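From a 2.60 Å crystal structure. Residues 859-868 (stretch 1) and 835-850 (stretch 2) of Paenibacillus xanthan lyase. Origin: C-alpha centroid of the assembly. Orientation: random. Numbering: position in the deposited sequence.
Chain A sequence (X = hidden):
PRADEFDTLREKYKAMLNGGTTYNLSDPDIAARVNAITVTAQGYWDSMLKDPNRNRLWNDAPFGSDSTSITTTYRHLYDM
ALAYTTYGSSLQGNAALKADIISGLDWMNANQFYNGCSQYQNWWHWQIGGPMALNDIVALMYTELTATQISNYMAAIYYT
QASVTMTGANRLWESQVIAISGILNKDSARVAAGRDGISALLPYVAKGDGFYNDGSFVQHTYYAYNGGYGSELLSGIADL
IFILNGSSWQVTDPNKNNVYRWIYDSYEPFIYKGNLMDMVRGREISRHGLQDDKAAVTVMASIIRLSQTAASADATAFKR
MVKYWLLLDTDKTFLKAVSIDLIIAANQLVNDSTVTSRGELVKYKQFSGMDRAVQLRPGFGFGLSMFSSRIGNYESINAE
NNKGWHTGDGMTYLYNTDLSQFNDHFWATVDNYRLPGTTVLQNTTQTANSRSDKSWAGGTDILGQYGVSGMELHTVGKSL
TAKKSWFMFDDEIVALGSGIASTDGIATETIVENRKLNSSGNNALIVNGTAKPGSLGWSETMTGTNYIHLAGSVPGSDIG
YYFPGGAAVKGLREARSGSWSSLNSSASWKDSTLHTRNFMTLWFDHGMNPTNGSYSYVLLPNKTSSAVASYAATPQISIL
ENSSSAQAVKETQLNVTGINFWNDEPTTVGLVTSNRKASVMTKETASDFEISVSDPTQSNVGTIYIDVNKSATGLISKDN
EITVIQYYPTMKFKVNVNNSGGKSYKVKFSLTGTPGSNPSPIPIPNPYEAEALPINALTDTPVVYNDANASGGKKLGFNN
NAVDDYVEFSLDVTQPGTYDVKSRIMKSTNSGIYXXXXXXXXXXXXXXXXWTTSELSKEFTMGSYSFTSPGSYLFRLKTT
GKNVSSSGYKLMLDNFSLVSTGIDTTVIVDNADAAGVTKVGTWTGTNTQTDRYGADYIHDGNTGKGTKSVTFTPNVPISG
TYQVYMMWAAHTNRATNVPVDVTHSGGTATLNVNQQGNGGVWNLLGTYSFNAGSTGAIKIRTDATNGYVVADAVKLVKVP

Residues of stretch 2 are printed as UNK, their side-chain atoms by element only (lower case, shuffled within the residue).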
# COMPACT_ATOMS: atom_id res chain seq x y z
N GLU A 859 23.09 26.23 24.73
CA GLU A 859 22.95 26.10 23.29
C GLU A 859 24.26 25.58 22.70
O GLU A 859 25.25 26.30 22.66
CB GLU A 859 22.63 27.45 22.66
CG GLU A 859 22.04 27.33 21.28
CD GLU A 859 20.59 26.92 21.32
OE1 GLU A 859 19.92 27.22 22.33
OE2 GLU A 859 20.11 26.32 20.33
N PHE A 860 24.25 24.33 22.25
CA PHE A 860 25.43 23.74 21.65
C PHE A 860 25.50 24.02 20.16
O PHE A 860 24.51 23.84 19.45
CB PHE A 860 25.46 22.22 21.89
CG PHE A 860 25.74 21.84 23.31
CD1 PHE A 860 24.74 21.90 24.28
CD2 PHE A 860 27.00 21.41 23.69
CE1 PHE A 860 24.99 21.56 25.60
CE2 PHE A 860 27.27 21.06 25.01
CZ PHE A 860 26.26 21.13 25.96
N THR A 861 26.65 24.48 19.70
CA THR A 861 26.89 24.61 18.27
C THR A 861 27.57 23.34 17.78
O THR A 861 28.74 23.10 18.07
CB THR A 861 27.78 25.82 17.95
OG1 THR A 861 27.24 26.99 18.57
CG2 THR A 861 27.86 26.05 16.46
N MET A 862 26.82 22.52 17.05
CA MET A 862 27.33 21.23 16.60
C MET A 862 28.32 21.42 15.46
O MET A 862 29.37 20.78 15.42
CB MET A 862 26.19 20.32 16.15
CG MET A 862 25.00 20.27 17.10
SD MET A 862 25.43 19.64 18.72
CE MET A 862 26.03 18.00 18.31
N GLY A 863 27.97 22.30 14.54
CA GLY A 863 28.81 22.54 13.39
C GLY A 863 28.02 22.97 12.17
O GLY A 863 26.81 23.15 12.24
N SER A 864 28.72 23.11 11.05
CA SER A 864 28.10 23.64 9.84
C SER A 864 27.88 22.56 8.77
O SER A 864 28.64 21.59 8.69
CB SER A 864 28.96 24.77 9.29
OG SER A 864 28.31 25.43 8.23
N TYR A 865 26.84 22.74 7.96
CA TYR A 865 26.48 21.77 6.93
C TYR A 865 25.82 22.47 5.75
O TYR A 865 25.06 23.43 5.92
CB TYR A 865 25.51 20.73 7.50
CG TYR A 865 25.25 19.55 6.58
CD1 TYR A 865 26.04 18.41 6.64
CD2 TYR A 865 24.19 19.56 5.67
CE1 TYR A 865 25.80 17.32 5.82
CE2 TYR A 865 23.94 18.48 4.84
CZ TYR A 865 24.75 17.36 4.92
OH TYR A 865 24.51 16.27 4.11
N SER A 866 26.10 21.98 4.55
CA SER A 866 25.55 22.58 3.35
C SER A 866 24.36 21.78 2.80
O SER A 866 24.51 20.64 2.38
CB SER A 866 26.63 22.77 2.29
OG SER A 866 26.11 23.49 1.19
N PHE A 867 23.19 22.41 2.83
CA PHE A 867 21.97 21.79 2.31
C PHE A 867 21.71 22.36 0.93
O PHE A 867 21.21 23.48 0.80
CB PHE A 867 20.79 22.08 3.24
CG PHE A 867 21.05 21.73 4.68
CD1 PHE A 867 21.76 22.60 5.51
CD2 PHE A 867 20.59 20.53 5.21
CE1 PHE A 867 22.00 22.27 6.84
CE2 PHE A 867 20.82 20.20 6.54
CZ PHE A 867 21.53 21.07 7.36
N THR A 868 22.06 21.58 -0.09
CA THR A 868 22.09 22.06 -1.47
C THR A 868 20.69 22.25 -2.02
O THR A 868 20.44 23.15 -2.82
CB THR A 868 22.85 21.07 -2.37
OG1 THR A 868 22.17 19.81 -2.38
CG2 THR A 868 24.28 20.87 -1.86
N UNK A 835 27.55 12.77 18.97
CA UNK A 835 28.09 13.19 17.68
C UNK A 835 26.94 13.34 16.69
O UNK A 835 26.20 12.39 16.44
c UNK A 835 30.52 13.49 15.54
c UNK A 835 29.08 12.16 17.14
c UNK A 835 29.48 12.39 15.68
n UNK A 835 30.24 14.48 14.69
o UNK A 835 31.55 13.46 16.21
N UNK A 836 26.79 14.53 16.12
CA UNK A 836 25.76 14.77 15.13
C UNK A 836 26.24 14.39 13.73
O UNK A 836 27.37 14.68 13.34
c UNK A 836 25.35 16.24 15.13
c UNK A 836 24.43 18.18 13.85
c UNK A 836 23.00 16.16 14.22
c UNK A 836 24.42 16.68 13.99
N UNK A 837 25.37 13.72 12.98
CA UNK A 837 25.61 13.47 11.57
C UNK A 837 24.37 13.88 10.79
O UNK A 837 23.26 13.85 11.33
o UNK A 837 24.86 11.13 11.60
c UNK A 837 25.95 11.99 11.31
N UNK A 838 24.56 14.28 9.55
CA UNK A 838 23.43 14.59 8.68
C UNK A 838 23.62 13.80 7.41
O UNK A 838 24.67 13.87 6.78
c UNK A 838 23.27 18.40 9.40
c UNK A 838 22.26 16.36 7.32
c UNK A 838 23.36 16.09 8.34
c UNK A 838 23.11 16.92 9.60
N UNK A 839 22.61 13.02 7.05
CA UNK A 839 22.66 12.21 5.83
C UNK A 839 23.89 11.32 5.72
O UNK A 839 24.37 11.05 4.61
o UNK A 839 20.26 13.55 5.25
n UNK A 839 20.79 13.85 3.09
c UNK A 839 21.09 13.53 4.34
c UNK A 839 22.52 13.11 4.60
N UNK A 840 24.41 10.87 6.86
CA UNK A 840 25.54 9.96 6.88
C UNK A 840 26.90 10.63 7.03
O UNK A 840 27.93 9.97 7.12
N UNK A 841 26.89 11.96 7.04
CA UNK A 841 28.10 12.76 7.20
C UNK A 841 28.13 13.36 8.60
O UNK A 841 27.21 14.08 8.98
c UNK A 841 29.37 14.76 6.31
o UNK A 841 27.99 13.42 4.85
c UNK A 841 28.11 13.92 6.18
N UNK A 842 29.17 13.06 9.37
CA UNK A 842 29.31 13.71 10.68
C UNK A 842 29.43 15.21 10.50
O UNK A 842 29.98 15.68 9.51
c UNK A 842 30.52 13.18 11.44
o UNK A 842 31.20 11.20 12.58
n UNK A 842 29.04 11.36 12.01
c UNK A 842 30.28 11.83 12.06
N UNK A 843 28.89 15.96 11.45
CA UNK A 843 29.03 17.41 11.44
C UNK A 843 29.68 17.86 12.74
O UNK A 843 29.14 17.63 13.82
c UNK A 843 27.07 17.85 9.94
c UNK A 843 27.68 18.12 11.31
c UNK A 843 27.84 19.62 11.54
N UNK A 844 30.85 18.48 12.63
CA UNK A 844 31.60 18.92 13.79
C UNK A 844 32.19 17.77 14.58
O UNK A 844 32.18 16.62 14.14
N UNK A 845 32.72 18.09 15.76
CA UNK A 845 33.25 17.07 16.66
C UNK A 845 32.17 16.63 17.64
O UNK A 845 31.07 17.18 17.65
c UNK A 845 34.49 17.60 17.40
o UNK A 845 34.22 18.80 18.10
N UNK A 846 32.46 15.62 18.45
CA UNK A 846 31.48 15.15 19.43
C UNK A 846 31.39 16.14 20.57
O UNK A 846 32.38 16.77 20.94
c UNK A 846 31.83 13.74 19.93
N UNK A 847 30.19 16.29 21.13
CA UNK A 847 29.97 17.27 22.18
C UNK A 847 29.63 16.57 23.49
O UNK A 847 28.67 15.81 23.56
o UNK A 847 29.83 20.74 22.23
c UNK A 847 29.74 20.43 21.04
c UNK A 847 28.83 18.20 21.80
c UNK A 847 29.13 19.10 20.62
n UNK A 847 30.14 21.22 20.07
N UNK A 848 30.42 16.84 24.52
CA UNK A 848 30.10 16.33 25.84
C UNK A 848 28.98 17.20 26.42
O UNK A 848 29.19 18.37 26.79
o UNK A 848 29.93 15.52 28.50
c UNK A 848 31.35 16.28 26.73
o UNK A 848 31.88 16.38 29.04
c UNK A 848 31.02 16.04 28.19
N UNK A 849 27.79 16.61 26.49
CA UNK A 849 26.57 17.30 26.88
C UNK A 849 26.36 17.33 28.40
O UNK A 849 25.29 17.72 28.87
c UNK A 849 25.36 16.65 26.22
s UNK A 849 25.24 18.03 23.90
c UNK A 849 24.97 17.54 22.20
c UNK A 849 25.48 16.46 24.72
N UNK A 850 27.36 16.90 29.16
CA UNK A 850 27.25 16.94 30.61
C UNK A 850 27.80 18.24 31.22
O UNK A 850 28.80 18.79 30.75
c UNK A 850 28.72 16.16 34.94
c UNK A 850 27.59 15.61 35.53
c UNK A 850 26.70 15.14 33.35
c UNK A 850 27.82 15.68 32.75
c UNK A 850 27.94 15.73 31.25
c UNK A 850 28.84 16.19 33.56
c UNK A 850 26.58 15.10 34.74
O HOH W 1 30.64 19.76 17.41

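Position 835 has three carbons, the third carrying oxygen and nitrogen. Its CA-to-CB bond points away from stretch 1, and it makes no contact there: Gln-835. Its NE2 donates to the backbone O of position 836 at 3.2 Å. Position 836 has four carbons, forked at the second, with one branch tip against Met-862. It is Leu-836, with CD2 3.6 Å from Met-862 CB.

Position 837 has one carbon then one oxygen; its CA-to-CB bond points away: Ser-837. Position 838 has four carbons, forked at the first, with one arm two carbons long. The short arm lies over the face of the Tyr-865 ring; the tip of the long arm reaches both Tyr-865 and Phe-867. This is Ile-838, with CG2 3.6 Å from Tyr-865 CZ and CD1 3.8 Å from Phe-867 CZ.

Position 839 has two carbons, the second carrying oxygen and nitrogen; its CB is 3.8 Å from Tyr-865 OH: Asn-839. Position 840 has no side-chain atoms, and its backbone angles call for Gly-840. At 841 one carbon carries an oxygen and a carbon, and CB lies at the Tyr-865 ring edge: Thr-841. A type I' turn joins Ile-838 to Thr-841. Position 842 repeats the pattern of 839, but its CA-to-CB bond points away: Asn-842.

Position 843 has three carbons, forked at the first, packed on Gly-863 and Tyr-865: Val-843, with CG1 3.4 Å from Gly-863 C. Position 844 has no side chain. A CB there would clash with Met-862 O, and phi is positive: Gly-844. Position 845 has one carbon then one oxygen; its CA-to-CB bond points away, and its backbone N is 4.3 Å from Met-862 O: Ser-845. Position 846 is a single carbon, its CA-to-CB bond pointing away, without contact: Ala-846.

Position 847 has three carbons, the third carrying oxygen and nitrogen, beside Phe-860 and Met-862: Gln-847. Its OE1 lies at the Phe-860 ring edge. Position 848 has two carbons, the second carrying two oxygens; its CA-to-CB bond points away: Asp-848. Position 849 is unbranched, two carbons, sulfur, carbon, with the sulfur over the Phe-860 ring: Met-849. Position 850 has one carbon then a six-carbon ring; its CA-to-CB bond points away, and the ring makes no contact: Phe-850.

No direct hydrogen bond joins the stretches. Apolar packing carries much of the contact: Met-849 SD is 3.6 Å from the Phe-860 ring centroid, and Val-843 CG2 is 3.5 Å from Tyr-865 CD1. The backbones come close, with Gly-844 CA 3.3 Å from Met-862 O. Water 1 bridges the two stretches, donating to Met-862 O and Ser-845 O and accepting from Gln-847 NE2.

Stretch 2 835-850: QLSINGTNVGSAQDMF
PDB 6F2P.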